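Local coordinates for mannitol dehydrogenase (Pseudomonas fluorescens, PDB 1LJ8), which probably catalyses the NAD-dependent interconversion of mannitol and fructose, as a long-chain dehydrogenase of the mannitol dehydrogenase family that binds NAD, at residues A[88-93]-A[362-367]; A[234-239]-A[253-258]. All blocks are in the same frame, centred on the assembly; numbering follows the deposited sequence.

Contact 1 of 2, residues A[88-93]-A[362-367]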
# COMPACT_ATOMS: atom_id res chain seq x y z
N LEU A 88 5.29 13.02 12.04
CA LEU A 88 4.52 14.26 12.15
C LEU A 88 3.17 13.95 12.81
O LEU A 88 2.46 13.07 12.36
CB LEU A 88 4.30 14.85 10.76
CG LEU A 88 5.57 15.24 9.97
CD1 LEU A 88 5.22 15.40 8.47
CD2 LEU A 88 6.13 16.51 10.56
N GLY A 89 2.85 14.66 13.89
CA GLY A 89 1.58 14.43 14.58
C GLY A 89 1.19 15.65 15.43
O GLY A 89 2.04 16.50 15.69
N ASP A 90 -0.07 15.73 15.86
CA ASP A 90 -0.58 16.86 16.67
C ASP A 90 -0.49 16.62 18.17
O ASP A 90 -0.09 17.51 18.92
CB ASP A 90 -2.05 17.13 16.39
CG ASP A 90 -2.33 17.43 14.96
OD1 ASP A 90 -1.43 17.89 14.22
OD2 ASP A 90 -3.50 17.23 14.58
N THR A 91 -1.00 15.47 18.59
CA THR A 91 -0.99 15.05 19.99
C THR A 91 0.34 14.33 19.97
O THR A 91 0.45 13.15 20.28
CB THR A 91 -2.21 14.12 20.28
OG1 THR A 91 -2.32 13.10 19.27
CG2 THR A 91 -3.50 14.93 20.26
N ASP A 92 1.36 15.10 19.60
CA ASP A 92 2.69 14.59 19.38
C ASP A 92 3.85 14.49 20.35
O ASP A 92 4.27 15.45 21.04
CB ASP A 92 3.25 15.23 18.11
CG ASP A 92 3.47 16.72 18.25
OD1 ASP A 92 3.22 17.25 19.36
OD2 ASP A 92 3.90 17.36 17.26
N ASP A 93 4.36 13.28 20.32
CA ASP A 93 5.52 12.83 21.01
C ASP A 93 6.03 12.16 19.71
O ASP A 93 5.67 11.02 19.36
CB ASP A 93 5.15 11.81 22.08
CG ASP A 93 6.24 11.64 23.12
OD1 ASP A 93 7.00 12.63 23.34
OD2 ASP A 93 6.34 10.54 23.71
N PHE A 362 -6.87 10.18 11.05
CA PHE A 362 -7.08 10.95 9.83
C PHE A 362 -7.17 12.46 10.11
O PHE A 362 -7.00 13.26 9.22
CB PHE A 362 -8.39 10.56 9.12
CG PHE A 362 -8.38 9.22 8.43
CD1 PHE A 362 -9.50 8.84 7.69
CD2 PHE A 362 -7.31 8.35 8.52
CE1 PHE A 362 -9.55 7.58 7.06
CE2 PHE A 362 -7.34 7.08 7.91
CZ PHE A 362 -8.46 6.70 7.18
N SER A 363 -7.48 12.82 11.37
CA SER A 363 -7.60 14.23 11.77
C SER A 363 -6.26 14.87 12.09
O SER A 363 -6.18 16.10 12.34
CB SER A 363 -8.55 14.35 12.99
OG SER A 363 -9.84 13.82 12.65
N ASN A 364 -5.20 14.06 12.06
CA ASN A 364 -3.82 14.54 12.30
C ASN A 364 -3.52 15.68 11.29
O ASN A 364 -3.42 15.49 10.08
CB ASN A 364 -2.87 13.34 12.10
CG ASN A 364 -1.40 13.69 12.25
OD1 ASN A 364 -0.99 14.85 12.26
ND2 ASN A 364 -0.57 12.64 12.33
N GLN A 365 -3.40 16.91 11.78
CA GLN A 365 -3.18 18.01 10.85
C GLN A 365 -1.73 18.16 10.44
O GLN A 365 -1.45 18.58 9.32
CB GLN A 365 -3.63 19.35 11.48
CG GLN A 365 -4.97 19.28 12.22
CD GLN A 365 -6.17 19.46 11.32
OE1 GLN A 365 -6.26 20.44 10.57
NE2 GLN A 365 -7.13 18.51 11.38
N ALA A 366 -0.82 17.79 11.33
CA ALA A 366 0.60 17.98 11.04
C ALA A 366 1.13 17.11 9.91
O ALA A 366 2.02 17.53 9.18
CB ALA A 366 1.39 17.71 12.29
N ILE A 367 0.57 15.90 9.78
CA ILE A 367 1.06 14.93 8.78
C ILE A 367 0.86 15.36 7.33
O ILE A 367 1.66 15.03 6.45
CB ILE A 367 0.43 13.53 9.06
CG1 ILE A 367 1.15 12.37 8.30
CG2 ILE A 367 -1.04 13.57 8.69
CD1 ILE A 367 2.65 12.26 8.57
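L88, just past strand 83-87, opens the meeting with both its side chain and its carbonyl. Its CB lies 3.8 Å from CD1 of I367, the two branched chains crossing obliquely, and CD1 of L88 reaches toward the carbonyl of A366; an aliphatic residue fits here because the side chain is buried against CD1 of I367 and the methyl of A366. H240 and Q243 of helix 238-248 also touch it. The carbonyl is held by N364: ND2 of N364 donates to O of L88 over 3.1 Å, almost straight at 174°, within the amide plane and onto a carbonyl lone pair. N364 reaches it because CG stands anti to the backbone N (chi1 177°). The other end of the same amide, OD1, accepts from N of I367 at 3.1 Å from above the carbonyl plane, an Asx motif, so N364 is gripped at both ends and its amide orientation is fixed.

G89 follows, with CA 3.5 Å from OD1 of N364. The contact thus joins the loop between strands 83-87 and 96-107 of the Rossmann domain to the turn leading out of helix 351-362 in the C-terminal domain.

D90 closes the pairing with a forked carboxylate, its CG beside the backbone N. OD2 receives N of Q365 at 2.8 Å, nearly linear at 176°, while OD1 takes N of A366 at 3.0 Å along a more bent path; both oxygens use their syn lone pairs. An aspartate suits two successive N-H groups, which would probably favour its charged form. A366 lays its small methyl 3.4 Å from OD1 of D90, beside O of G89. Q365 bends away at chi2, and its NE2 donates to O of S363.

Contact 2 of 2, residues A[234-239]-A[253-258]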
# COMPACT_ATOMS: atom_id res chain seq x y z
N PRO A 234 2.60 9.57 3.96
CA PRO A 234 2.37 10.45 2.81
C PRO A 234 3.56 10.39 1.80
O PRO A 234 4.63 9.84 2.12
CB PRO A 234 2.33 11.86 3.44
CG PRO A 234 1.86 11.59 4.89
CD PRO A 234 2.58 10.31 5.26
N MSE A 235 3.36 11.02 0.64
CA MSE A 235 4.43 11.18 -0.35
C MSE A 235 5.33 12.29 0.17
O MSE A 235 4.86 13.22 0.85
CB MSE A 235 3.87 11.60 -1.72
CG MSE A 235 2.79 10.67 -2.23
SE MSE A 235 2.28 11.27 -4.03
CE MSE A 235 1.37 12.94 -3.51
N THR A 236 6.63 12.18 -0.08
CA THR A 236 7.52 13.22 0.37
C THR A 236 7.48 14.33 -0.69
O THR A 236 8.16 14.28 -1.68
CB THR A 236 8.95 12.68 0.53
OG1 THR A 236 8.95 11.77 1.65
CG2 THR A 236 9.96 13.85 0.79
N SER A 237 6.65 15.32 -0.45
CA SER A 237 6.55 16.45 -1.38
C SER A 237 7.70 17.42 -1.03
O SER A 237 8.43 17.28 -0.03
CB SER A 237 5.21 17.13 -1.13
OG SER A 237 5.26 17.62 0.21
N THR A 238 7.90 18.44 -1.86
CA THR A 238 8.92 19.40 -1.57
C THR A 238 8.68 20.06 -0.23
O THR A 238 9.60 20.31 0.54
CB THR A 238 8.98 20.47 -2.67
OG1 THR A 238 9.35 19.83 -3.88
CG2 THR A 238 9.99 21.54 -2.34
N ALA A 239 7.42 20.38 0.06
CA ALA A 239 7.14 21.03 1.33
C ALA A 239 7.54 20.14 2.52
O ALA A 239 8.10 20.63 3.50
CB ALA A 239 5.64 21.36 1.42
N ALA A 253 17.65 14.42 0.62
CA ALA A 253 17.07 14.46 -0.71
C ALA A 253 15.74 13.69 -0.71
O ALA A 253 14.90 13.94 -1.58
CB ALA A 253 18.02 13.80 -1.75
N TRP A 254 15.58 12.76 0.22
CA TRP A 254 14.32 11.95 0.20
C TRP A 254 14.02 11.35 1.55
O TRP A 254 14.18 10.15 1.80
CB TRP A 254 14.44 10.83 -0.87
CG TRP A 254 13.15 10.07 -1.19
CD1 TRP A 254 11.89 10.58 -1.33
CD2 TRP A 254 13.03 8.66 -1.37
NE1 TRP A 254 10.99 9.56 -1.57
CE2 TRP A 254 11.67 8.37 -1.60
CE3 TRP A 254 13.95 7.60 -1.34
CZ2 TRP A 254 11.20 7.05 -1.80
CZ3 TRP A 254 13.50 6.30 -1.53
CH2 TRP A 254 12.13 6.04 -1.75
N PRO A 255 13.60 12.20 2.48
CA PRO A 255 13.27 11.65 3.79
C PRO A 255 11.91 10.93 3.67
O PRO A 255 11.25 11.03 2.63
CB PRO A 255 13.15 12.89 4.67
CG PRO A 255 12.62 13.97 3.71
CD PRO A 255 13.40 13.66 2.40
N VAL A 256 11.52 10.17 4.69
CA VAL A 256 10.18 9.54 4.67
C VAL A 256 9.41 10.22 5.81
O VAL A 256 9.96 10.43 6.89
CB VAL A 256 10.20 8.01 4.86
CG1 VAL A 256 10.75 7.60 6.27
CG2 VAL A 256 8.74 7.45 4.69
N VAL A 257 8.17 10.64 5.53
CA VAL A 257 7.36 11.27 6.57
C VAL A 257 6.24 10.29 6.92
O VAL A 257 5.76 9.55 6.04
CB VAL A 257 6.73 12.63 6.09
CG1 VAL A 257 7.85 13.69 5.97
CG2 VAL A 257 6.00 12.47 4.78
N CYS A 258 5.80 10.29 8.18
CA CYS A 258 4.77 9.31 8.59
C CYS A 258 4.20 9.73 9.92
O CYS A 258 4.77 10.58 10.61
CB CYS A 258 5.42 7.91 8.75
SG CYS A 258 6.87 7.85 9.89
O HOH W 1 7.30 9.92 2.71
O HOH W 2 7.80 10.09 -1.59
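T236 faces the 253-258 segment with its hydroxyl and methyl turned to different parts of P255, the carbonyl and the ring. OG1, beside the backbone N (chi1 -69°), donates to O of P255 over a short 2.6 Å, approaching from above the carbonyl plane. CG2, anti to the backbone N, crosses P255 obliquely and touches its ring at CD, 3.8 Å away. A beta-branched hydroxyl residue suits this place because one arm is polar and the other apolar. One water donates to OG1 of T236 and to O of P234 and accepts from N of V257, knitting the backbones of both segments. A second water accepts from N of T236 and from NE1 of W254, lying at the indole edge in the ring plane, 3.2 Å from NE1. An alanine here would remove OG1 and CG2, and with them the bond to P255 O and the methyl contact with its ring, and would probably leave the first water less firmly held.

Two residues earlier, P234 sets CB 4.0 Å from CG2 of V257, a compact apolar pair, while its CD rests on O of V257.

S237 N-caps helix 238-248, its OG bonded to N of H240. P234 and T236 lay the lead-in to that helix on edge strand 256-258 of the Rossmann sheet. Strand 83-87 pairs with that strand, helix 36-40 packs on V256, and helix 69-77 flanks W254, whose indole also makes a cation-pi contact with R39.

Contacts 1 and 2 have centres 15 Å apart and meet where strand 83-87 runs beside strand 256-258. N of L88 lies 2.9 Å from O of C258, a probable hydrogen bond that continues the strand pairing into the loop of contact 1. I367 joins them from the C-terminal domain: its CG1 is 3.6 Å from CG of P234, and its CD1 packs on the carbonyl carbon of C258. Contact 2 lies beside the cofactor, with the side chain of W254 about 5 Å from the bound NAD and that of V256 about 4 Å from the NAD-binding residues G36 and T233; contact 1 stands farther off, the side chain of I367 being about 9 Å from NAD.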